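Local coordinates for protein hemolysin BL lytic component L1 (Bacillus cereus, PDB 7NMQ) that forms one lytic component of the haemolysin BL enterotoxin, an alpha-helical toxin that probably acts with its partner components to make pores in host cell membranes, at residues E179-D193 with H255-L269. Numbering follows the deposited sequence.
With EDO (1,2-ethanediol), chain G.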
ATOM      1  N   GLU A 179     -17.723  20.722   1.840  1.00 15.23           N
ATOM      2  CA  GLU A 179     -16.954  20.715   3.117  1.00 15.61           C
ATOM      3  C   GLU A 179     -16.334  19.332   3.306  1.00 14.47           C
ATOM      4  O   GLU A 179     -15.149  19.234   3.639  1.00 14.85           O
ATOM      5  CB  GLU A 179     -17.817  21.061   4.331  1.00 17.50           C
ATOM      6  CG  GLU A 179     -17.066  21.147   5.639  1.00 20.73           C
ATOM      7  CD  GLU A 179     -17.901  21.591   6.828  1.00 25.15           C
ATOM      8  OE1 GLU A 179     -19.113  21.805   6.667  1.00 30.30           O
ATOM      9  OE2 GLU A 179     -17.337  21.682   7.917  1.00 31.12           O
ATOM     10  N   ILE A 180     -17.132  18.278   3.131  0.50 14.25           N
ATOM     11  CA  ILE A 180     -16.597  16.888   3.253  0.50 14.19           C
ATOM     12  C   ILE A 180     -15.441  16.695   2.273  0.50 14.01           C
ATOM     13  O   ILE A 180     -14.394  16.220   2.685  0.50 14.69           O
ATOM     14  CB  ILE A 180     -17.701  15.850   3.026  0.50 15.16           C
ATOM     15  CG1 ILE A 180     -18.716  15.938   4.167  0.50 16.74           C
ATOM     16  CG2 ILE A 180     -17.115  14.456   2.847  0.50 13.87           C
ATOM     17  CD1 ILE A 180     -18.083  15.992   5.544  0.50 19.12           C
ATOM     18  N   GLU A 181     -15.663  17.017   1.004  1.00 14.73           N
ATOM     19  CA  GLU A 181     -14.644  16.779  -0.051  1.00 14.70           C
ATOM     20  C   GLU A 181     -13.346  17.491   0.338  1.00 13.67           C
ATOM     21  O   GLU A 181     -12.269  16.875   0.235  1.00 15.26           O
ATOM     22  CB  GLU A 181     -15.143  17.287  -1.406  1.00 15.83           C
ATOM     23  CG  GLU A 181     -16.202  16.387  -2.009  1.00 17.67           C
ATOM     24  CD  GLU A 181     -17.025  16.953  -3.165  1.00 22.31           C
ATOM     25  OE1 GLU A 181     -17.021  18.205  -3.351  1.00 26.19           O
ATOM     26  OE2 GLU A 181     -17.753  16.159  -3.829  1.00 22.98           O
ATOM     27  N   GLN A 182     -13.441  18.713   0.824  1.00 14.85           N
ATOM     28  CA  GLN A 182     -12.240  19.459   1.264  1.00 15.13           C
ATOM     29  C   GLN A 182     -11.577  18.773   2.461  1.00 14.37           C
ATOM     30  O   GLN A 182     -10.344  18.663   2.482  1.00 15.43           O
ATOM     31  CB  GLN A 182     -12.541  20.919   1.607  1.00 17.67           C
ATOM     32  CG  GLN A 182     -11.277  21.728   1.901  1.00 22.83           C
ATOM     33  CD  GLN A 182     -10.254  21.711   0.778  1.00 26.45           C
ATOM     34  OE1 GLN A 182     -10.423  22.343  -0.259  1.00 31.97           O
ATOM     35  NE2 GLN A 182      -9.162  20.982   0.966  1.00 27.65           N
ATOM     36  N   LEU A 183     -12.353  18.393   3.472  1.00 14.51           N
ATOM     37  CA  LEU A 183     -11.801  17.753   4.692  1.00 12.94           C
ATOM     38  C   LEU A 183     -11.079  16.468   4.263  1.00 12.46           C
ATOM     39  O   LEU A 183      -9.977  16.172   4.772  1.00 12.84           O
ATOM     40  CB  LEU A 183     -12.924  17.415   5.676  1.00 13.87           C
ATOM     41  CG  LEU A 183     -13.487  18.610   6.430  1.00 14.82           C
ATOM     42  CD1 LEU A 183     -14.724  18.215   7.232  1.00 16.47           C
ATOM     43  CD2 LEU A 183     -12.423  19.227   7.312  1.00 17.09           C
ATOM     44  N   ARG A 184     -11.675  15.661   3.409  1.00 12.40           N
ATOM     45  CA  ARG A 184     -11.073  14.370   3.004  1.00 12.52           C
ATOM     46  C   ARG A 184      -9.782  14.616   2.207  1.00 13.21           C
ATOM     47  O   ARG A 184      -8.812  13.871   2.401  1.00 14.02           O
ATOM     48  CB  ARG A 184     -12.083  13.553   2.209  1.00 12.39           C
ATOM     49  CG  ARG A 184     -13.177  12.923   3.060  1.00 12.76           C
ATOM     50  CD  ARG A 184     -12.626  11.974   4.133  1.00 12.10           C
ATOM     51  NE  ARG A 184     -11.779  10.909   3.606  1.00 13.12           N
ATOM     52  CZ  ARG A 184     -12.196   9.855   2.933  1.00 13.33           C
ATOM     53  NH1 ARG A 184     -13.489   9.690   2.719  1.00 15.76           N
ATOM     54  NH2 ARG A 184     -11.315   8.969   2.453  1.00 16.30           N
ATOM     55  N   SER A 185      -9.714  15.628   1.350  0.50 13.96           N
ATOM     56  CA  SER A 185      -8.475  15.855   0.553  0.50 15.13           C
ATOM     57  C   SER A 185      -7.377  16.419   1.477  0.50 14.38           C
ATOM     58  O   SER A 185      -6.208  16.027   1.356  0.50 15.69           O
ATOM     59  CB  SER A 185      -8.736  16.697  -0.666  0.50 17.05           C
ATOM     60  OG  SER A 185      -9.344  17.930  -0.333  0.50 19.67           O
ATOM     61  N   THR A 186      -7.738  17.263   2.440  1.00 13.56           N
ATOM     62  CA  THR A 186      -6.773  17.761   3.444  1.00 13.45           C
ATOM     63  C   THR A 186      -6.274  16.576   4.257  1.00 12.39           C
ATOM     64  O   THR A 186      -5.068  16.478   4.532  1.00 12.10           O
ATOM     65  CB  THR A 186      -7.378  18.876   4.295  1.00 15.73           C
ATOM     66  OG1 THR A 186      -7.777  19.908   3.394  1.00 16.77           O
ATOM     67  CG2 THR A 186      -6.454  19.419   5.351  1.00 16.38           C
ATOM     68  N   GLN A 187      -7.180  15.719   4.687  1.00 12.40           N
ATOM     69  CA  GLN A 187      -6.822  14.605   5.568  1.00 12.55           C
ATOM     70  C   GLN A 187      -5.873  13.657   4.836  1.00 12.08           C
ATOM     71  O   GLN A 187      -4.889  13.143   5.454  1.00 13.07           O
ATOM     72  CB  GLN A 187      -8.102  13.864   5.953  1.00 14.52           C
ATOM     73  CG  GLN A 187      -7.871  12.835   7.017  1.00 15.76           C
ATOM     74  CD  GLN A 187      -9.124  12.138   7.467  1.00 14.23           C
ATOM     75  OE1 GLN A 187      -9.340  11.875   8.662  1.00 15.30           O
ATOM     76  NE2 GLN A 187      -9.951  11.824   6.502  1.00 14.36           N
ATOM     77  N   LYS A 188      -6.141  13.366   3.569  1.00 12.22           N
ATOM     78  CA  LYS A 188      -5.290  12.431   2.810  1.00 13.03           C
ATOM     79  C   LYS A 188      -3.891  13.023   2.708  1.00 12.91           C
ATOM     80  O   LYS A 188      -2.936  12.239   2.813  1.00 12.79           O
ATOM     81  CB  LYS A 188      -5.890  12.219   1.424  1.00 14.30           C
ATOM     82  CG  LYS A 188      -5.122  11.211   0.579  1.00 18.26           C
ATOM     83  CD  LYS A 188      -5.756  10.840  -0.710  1.00 21.57           C
ATOM     84  CE  LYS A 188      -5.041   9.679  -1.374  1.00 28.29           C
ATOM     85  NZ  LYS A 188      -4.481   8.681  -0.416  1.00 35.88           N
ATOM     86  N   LYS A 189      -3.789  14.321   2.451  1.00 12.29           N
ATOM     87  CA  LYS A 189      -2.478  15.006   2.392  1.00 12.40           C
ATOM     88  C   LYS A 189      -1.748  14.861   3.731  1.00 11.96           C
ATOM     89  O   LYS A 189      -0.539  14.613   3.749  1.00 13.15           O
ATOM     90  CB  LYS A 189      -2.609  16.483   2.011  1.00 15.64           C
ATOM     91  CG  LYS A 189      -1.302  17.172   1.698  1.00 20.02           C
ATOM     92  CD  LYS A 189      -0.391  16.426   0.723  1.00 24.37           C
ATOM     93  CE  LYS A 189       0.707  17.283   0.136  1.00 32.39           C
ATOM     94  NZ  LYS A 189       1.777  17.563   1.116  1.00 31.61           N
ATOM     95  N   HIS A 190      -2.422  15.033   4.860  1.00 12.06           N
ATOM     96  CA  HIS A 190      -1.773  14.861   6.176  1.00 11.18           C
ATOM     97  C   HIS A 190      -1.208  13.442   6.287  1.00 11.26           C
ATOM     98  O   HIS A 190      -0.074  13.274   6.755  1.00 11.49           O
ATOM     99  CB  HIS A 190      -2.712  15.140   7.349  1.00 10.98           C
ATOM    100  CG  HIS A 190      -3.017  16.582   7.549  1.00 12.18           C
ATOM    101  ND1 HIS A 190      -2.038  17.530   7.823  1.00 12.79           N
ATOM    102  CD2 HIS A 190      -4.216  17.238   7.582  1.00 12.90           C
ATOM    103  CE1 HIS A 190      -2.642  18.712   7.993  1.00 13.48           C
ATOM    104  NE2 HIS A 190      -3.990  18.552   7.829  1.00 13.94           N
ATOM    105  N   PHE A 191      -1.984  12.429   5.924  1.00 11.50           N
ATOM    106  CA  PHE A 191      -1.540  11.022   6.059  1.00 11.50           C
ATOM    107  C   PHE A 191      -0.381  10.781   5.102  1.00 12.84           C
ATOM    108  O   PHE A 191       0.622  10.103   5.447  1.00 13.10           O
ATOM    109  CB  PHE A 191      -2.694  10.074   5.760  1.00 12.48           C
ATOM    110  CG  PHE A 191      -2.459   8.701   6.302  1.00 13.32           C
ATOM    111  CD1 PHE A 191      -2.809   8.448   7.621  1.00 17.53           C
ATOM    112  CD2 PHE A 191      -1.926   7.672   5.559  1.00 15.27           C
ATOM    113  CE1 PHE A 191      -2.646   7.194   8.173  1.00 18.08           C
ATOM    114  CE2 PHE A 191      -1.761   6.425   6.135  1.00 16.00           C
ATOM    115  CZ  PHE A 191      -2.107   6.191   7.422  1.00 17.64           C
ATOM    116  N   ASP A 192      -0.489  11.330   3.908  1.00 13.10           N
ATOM    117  CA  ASP A 192       0.610  11.187   2.915  1.00 14.96           C
ATOM    118  C   ASP A 192       1.900  11.805   3.464  1.00 13.11           C
ATOM    119  O   ASP A 192       2.989  11.269   3.216  1.00 14.79           O
ATOM    120  CB  ASP A 192       0.292  11.851   1.571  1.00 16.42           C
ATOM    121  CG  ASP A 192      -0.791  11.175   0.748  1.00 22.25           C
ATOM    122  OD1 ASP A 192      -1.055   9.999   1.015  1.00 25.41           O
ATOM    123  OD2 ASP A 192      -1.309  11.840  -0.207  1.00 30.65           O
ATOM    124  N   ASP A 193       1.786  12.889   4.214  1.00 12.26           N
ATOM    125  CA  ASP A 193       2.940  13.597   4.803  1.00 11.95           C
ATOM    126  C   ASP A 193       3.560  12.728   5.892  1.00 11.67           C
ATOM    127  O   ASP A 193       4.799  12.684   5.996  1.00 11.80           O
ATOM    128  CB  ASP A 193       2.587  15.005   5.284  1.00 13.52           C
ATOM    129  CG  ASP A 193       2.281  15.970   4.137  1.00 15.26           C
ATOM    130  OD1 ASP A 193       2.595  15.653   2.974  1.00 17.83           O
ATOM    131  OD2 ASP A 193       1.754  17.087   4.429  1.00 19.01           O
ATOM    132  N   HIS A 255       0.983  16.234  11.776  1.00 12.10           N
ATOM    133  CA  HIS A 255       0.140  15.803  10.657  1.00 11.32           C
ATOM    134  C   HIS A 255      -0.777  14.679  11.126  1.00 10.81           C
ATOM    135  O   HIS A 255      -1.950  14.641  10.717  1.00 11.48           O
ATOM    136  CB  HIS A 255       0.986  15.321   9.474  1.00 10.58           C
ATOM    137  CG  HIS A 255       1.572  16.429   8.661  1.00 11.73           C
ATOM    138  ND1 HIS A 255       0.775  17.426   8.083  1.00 12.25           N
ATOM    139  CD2 HIS A 255       2.858  16.682   8.290  1.00 12.06           C
ATOM    140  CE1 HIS A 255       1.576  18.242   7.361  1.00 13.23           C
ATOM    141  NE2 HIS A 255       2.872  17.809   7.508  1.00 13.60           N
ATOM    142  N   MET A 256      -0.260  13.738  11.908  0.50 10.94           N
ATOM    143  CA  MET A 256      -1.112  12.629  12.392  0.50 11.18           C
ATOM    144  C   MET A 256      -2.211  13.194  13.290  0.50 11.44           C
ATOM    145  O   MET A 256      -3.389  12.810  13.123  0.50 11.51           O
ATOM    146  CB  MET A 256      -0.290  11.608  13.170  0.50 12.83           C
ATOM    147  CG  MET A 256      -1.122  10.427  13.577  0.50 15.31           C
ATOM    148  SD  MET A 256      -1.940   9.705  12.139  0.50 18.94           S
ATOM    149  CE  MET A 256      -0.737   8.448  11.722  0.50 17.72           C
ATOM    150  N   ASP A 257      -1.869  14.158  14.128  1.00 11.75           N
ATOM    151  CA  ASP A 257      -2.894  14.793  15.006  1.00 12.37           C
ATOM    152  C   ASP A 257      -3.925  15.532  14.142  1.00 12.02           C
ATOM    153  O   ASP A 257      -5.124  15.434  14.436  1.00 13.20           O
ATOM    154  CB  ASP A 257      -2.270  15.762  15.993  1.00 13.96           C
ATOM    155  CG  ASP A 257      -1.377  15.120  17.033  1.00 16.18           C
ATOM    156  OD1 ASP A 257      -1.466  13.878  17.235  1.00 19.25           O
ATOM    157  OD2 ASP A 257      -0.546  15.881  17.590  1.00 20.27           O
ATOM    158  N   SER A 258      -3.511  16.140  13.040  1.00 10.94           N
ATOM    159  CA  SER A 258      -4.435  16.863  12.159  1.00 11.33           C
ATOM    160  C   SER A 258      -5.349  15.867  11.451  1.00 11.39           C
ATOM    161  O   SER A 258      -6.542  16.180  11.243  1.00 12.50           O
ATOM    162  CB  SER A 258      -3.756  17.715  11.150  1.00 12.21           C
ATOM    163  OG  SER A 258      -2.951  18.713  11.741  1.00 14.54           O
ATOM    164  N   TYR A 259      -4.810  14.734  11.021  1.00 11.22           N
ATOM    165  CA  TYR A 259      -5.599  13.623  10.465  1.00 11.37           C
ATOM    166  C   TYR A 259      -6.707  13.239  11.441  1.00 10.97           C
ATOM    167  O   TYR A 259      -7.895  13.122  11.053  1.00 11.48           O
ATOM    168  CB  TYR A 259      -4.665  12.450  10.173  1.00 11.41           C
ATOM    169  CG  TYR A 259      -5.379  11.254   9.647  1.00 11.72           C
ATOM    170  CD1 TYR A 259      -5.942  10.328  10.499  1.00 13.00           C
ATOM    171  CD2 TYR A 259      -5.472  11.042   8.289  1.00 12.72           C
ATOM    172  CE1 TYR A 259      -6.579   9.206  10.007  1.00 14.46           C
ATOM    173  CE2 TYR A 259      -6.143   9.944   7.784  1.00 14.45           C
ATOM    174  CZ  TYR A 259      -6.687   9.007   8.640  1.00 14.70           C
ATOM    175  OH  TYR A 259      -7.355   7.912   8.149  1.00 19.10           O
ATOM    176  N   ASN A 260      -6.343  13.057  12.696  1.00 10.71           N
ATOM    177  CA  ASN A 260      -7.325  12.617  13.716  1.00 11.31           C
ATOM    178  C   ASN A 260      -8.345  13.727  13.971  1.00 12.06           C
ATOM    179  O   ASN A 260      -9.531  13.398  14.198  1.00 12.17           O
ATOM    180  CB  ASN A 260      -6.639  12.231  15.022  1.00 12.02           C
ATOM    181  CG  ASN A 260      -6.030  10.848  14.982  1.00 12.50           C
ATOM    182  OD1 ASN A 260      -6.393  10.001  14.172  1.00 14.08           O
ATOM    183  ND2 ASN A 260      -5.071  10.636  15.860  1.00 13.52           N
ATOM    184  N   GLU A 261      -7.893  14.979  13.921  0.50 12.26           N
ATOM    185  CA  GLU A 261      -8.721  16.201  14.106  0.50 13.20           C
ATOM    186  C   GLU A 261      -9.846  16.197  13.063  0.50 12.84           C
ATOM    187  O   GLU A 261     -11.017  16.469  13.414  0.50 13.97           O
ATOM    188  CB  GLU A 261      -7.857  17.459  14.013  0.50 14.28           C
ATOM    189  CG  GLU A 261      -8.623  18.763  14.150  0.50 15.83           C
ATOM    190  CD  GLU A 261      -7.819  20.061  13.973  0.50 20.06           C
ATOM    191  OE1 GLU A 261      -6.603  20.003  13.594  0.50 20.96           O
ATOM    192  OE2 GLU A 261      -8.431  21.160  14.193  0.50 26.72           O
ATOM    193  N   ILE A 262      -9.516  15.831  11.825  1.00 12.70           N
ATOM    194  CA  ILE A 262     -10.480  15.807  10.697  1.00 12.64           C
ATOM    195  C   ILE A 262     -11.447  14.636  10.912  1.00 12.63           C
ATOM    196  O   ILE A 262     -12.649  14.791  10.672  1.00 12.66           O
ATOM    197  CB  ILE A 262      -9.785  15.800   9.336  1.00 12.86           C
ATOM    198  CG1 ILE A 262      -9.133  17.164   9.132  1.00 14.93           C
ATOM    199  CG2 ILE A 262     -10.755  15.446   8.222  1.00 14.06           C
ATOM    200  CD1 ILE A 262      -8.160  17.255   7.977  1.00 17.06           C
ATOM    201  N   SER A 263     -10.961  13.474  11.341  1.00 13.17           N
ATOM    202  CA  SER A 263     -11.870  12.340  11.662  1.00 12.30           C
ATOM    203  C   SER A 263     -12.879  12.801  12.715  1.00 12.63           C
ATOM    204  O   SER A 263     -14.058  12.489  12.570  1.00 13.31           O
ATOM    205  CB  SER A 263     -11.100  11.154  12.126  1.00 15.06           C
ATOM    206  OG  SER A 263     -10.308  10.703  11.049  1.00 19.70           O
ATOM    207  N   ASN A 264     -12.427  13.523  13.723  1.00 12.43           N
ATOM    208  CA  ASN A 264     -13.337  14.025  14.776  1.00 13.44           C
ATOM    209  C   ASN A 264     -14.357  14.974  14.154  1.00 13.22           C
ATOM    210  O   ASN A 264     -15.560  14.833  14.422  1.00 14.36           O
ATOM    211  CB  ASN A 264     -12.518  14.695  15.874  1.00 14.84           C
ATOM    212  CG  ASN A 264     -13.370  15.073  17.038  1.00 19.49           C
ATOM    213  OD1 ASN A 264     -14.088  16.071  16.986  1.00 26.18           O
ATOM    214  ND2 ASN A 264     -13.273  14.255  18.064  1.00 24.35           N
ATOM    215  N   LYS A 265     -13.898  15.864  13.296  1.00 12.50           N
ATOM    216  CA  LYS A 265     -14.789  16.853  12.661  1.00 13.49           C
ATOM    217  C   LYS A 265     -15.844  16.153  11.808  1.00 13.21           C
ATOM    218  O   LYS A 265     -17.028  16.583  11.795  1.00 14.95           O
ATOM    219  CB  LYS A 265     -13.996  17.884  11.863  1.00 14.10           C
ATOM    220  CG  LYS A 265     -14.837  18.915  11.103  1.00 19.32           C
ATOM    221  CD  LYS A 265     -15.589  19.887  11.941  1.00 23.30           C
ATOM    222  CE  LYS A 265     -16.268  20.935  11.086  1.00 30.18           C
ATOM    223  NZ  LYS A 265     -17.236  21.714  11.877  1.00 37.08           N
ATOM    224  N   ILE A 266     -15.455  15.136  11.054  1.00 13.47           N
ATOM    225  CA  ILE A 266     -16.417  14.443  10.173  1.00 14.40           C
ATOM    226  C   ILE A 266     -17.464  13.793  11.072  1.00 14.06           C
ATOM    227  O   ILE A 266     -18.671  13.850  10.759  1.00 14.62           O
ATOM    228  CB  ILE A 266     -15.696  13.421   9.276  1.00 15.12           C
ATOM    229  CG1 ILE A 266     -14.817  14.168   8.262  1.00 15.55           C
ATOM    230  CG2 ILE A 266     -16.691  12.458   8.662  1.00 17.11           C
ATOM    231  CD1 ILE A 266     -13.983  13.289   7.347  1.00 19.11           C
ATOM    232  N   GLY A 267     -17.047  13.167  12.167  1.00 14.32           N
ATOM    233  CA  GLY A 267     -18.018  12.576  13.099  1.00 16.35           C
ATOM    234  C   GLY A 267     -18.946  13.626  13.665  1.00 16.49           C
ATOM    235  O   GLY A 267     -20.164  13.337  13.811  1.00 18.02           O
ATOM    236  N   GLU A 268     -18.436  14.803  13.986  1.00 15.22           N
ATOM    237  CA  GLU A 268     -19.240  15.911  14.545  1.00 16.98           C
ATOM    238  C   GLU A 268     -20.286  16.357  13.520  1.00 16.00           C
ATOM    239  O   GLU A 268     -21.452  16.570  13.873  1.00 18.40           O
ATOM    240  CB  GLU A 268     -18.361  17.096  14.922  1.00 18.70           C
ATOM    241  CG  GLU A 268     -17.518  16.910  16.164  1.00 25.31           C
ATOM    242  CD  GLU A 268     -16.820  18.184  16.628  1.00 32.27           C
ATOM    243  OE1 GLU A 268     -16.699  19.154  15.801  1.00 42.49           O
ATOM    244  OE2 GLU A 268     -16.401  18.227  17.811  1.00 39.44           O
ATOM    245  N   LEU A 269     -19.907  16.486  12.254  1.00 14.99           N
ATOM    246  CA  LEU A 269     -20.867  16.884  11.199  1.00 14.98           C
ATOM    247  C   LEU A 269     -21.998  15.850  11.142  1.00 15.82           C
ATOM    248  O   LEU A 269     -23.197  16.219  10.920  1.00 16.36           O
ATOM    249  CB  LEU A 269     -20.174  16.986   9.847  1.00 15.35           C
ATOM    250  CG  LEU A 269     -19.252  18.185   9.723  1.00 16.46           C
ATOM    251  CD1 LEU A 269     -18.462  18.097   8.442  1.00 18.40           C
ATOM    252  CD2 LEU A 269     -20.053  19.492   9.759  1.00 18.68           C
TER
HETATM  253  C1  EDO G 506      -7.214   9.541   3.161  1.00 30.99           C
HETATM  254  O1  EDO G 506      -6.670   9.387   4.432  1.00 33.60           O
HETATM  255  C2  EDO G 506      -8.635   9.933   3.174  1.00 29.78           C
HETATM  256  O2  EDO G 506      -8.968  11.277   3.480  1.00 23.80           O
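Helices 179-193 and 255-269 run antiparallel, their axes 8.3 Å apart at closest approach and 153° between their directions, and the backbones draw together toward the His190–His255 end, where the CA atoms of these two residues are 5.0 Å apart. There the two imidazoles meet rim to rim, His190 ND1 and His255 ND1 sharing a nearly straight hydrogen bond of 2.8 Å, each nitrogen lying in the plane of the other ring; one ring must therefore donate and the other accept, although which does so is not fixed. Ser258 CB sits over the centre of the His190 ring, 3.4 Å from its centroid, while its OG turns back to the carbonyl of Lys254. Asp193 CB likewise lies over one face of the His255 ring, though offset toward its rim, while Asp193 OD1 is held in a salt bridge by Lys189 NZ of its own helix. Further along, the Gln187 chain, with CG anti to the backbone N (chi1 -171°) and extended beyond it, slides over one face of the Tyr259 ring, Gln187 CG approaching Tyr259 CD2 to 3.3 Å. Phe191 backs the opposite face obliquely, the ring planes 49° apart. Such interlocking is knobs-into-holes packing within the elongated helical bundle of a ClyA-like toxin: Gln187 fits among Tyr259, Ile262, Ser263 and Ile266, and Ile262 answers between Leu183, Thr186, Gln187 and His190. The segments flank the strand pair 217-222 and 225-230 in sequence, and Ser263 OG bonds to Pro228 O of the latter strand. Leu183, the third knob, meets Leu269 tip to tip, their CD1 atoms 3.9 Å apart. At the far end Glu179 crosses Lys265 at about a right angle in a long salt bridge, Glu179 OE2 to Lys265 NZ 4.0 Å.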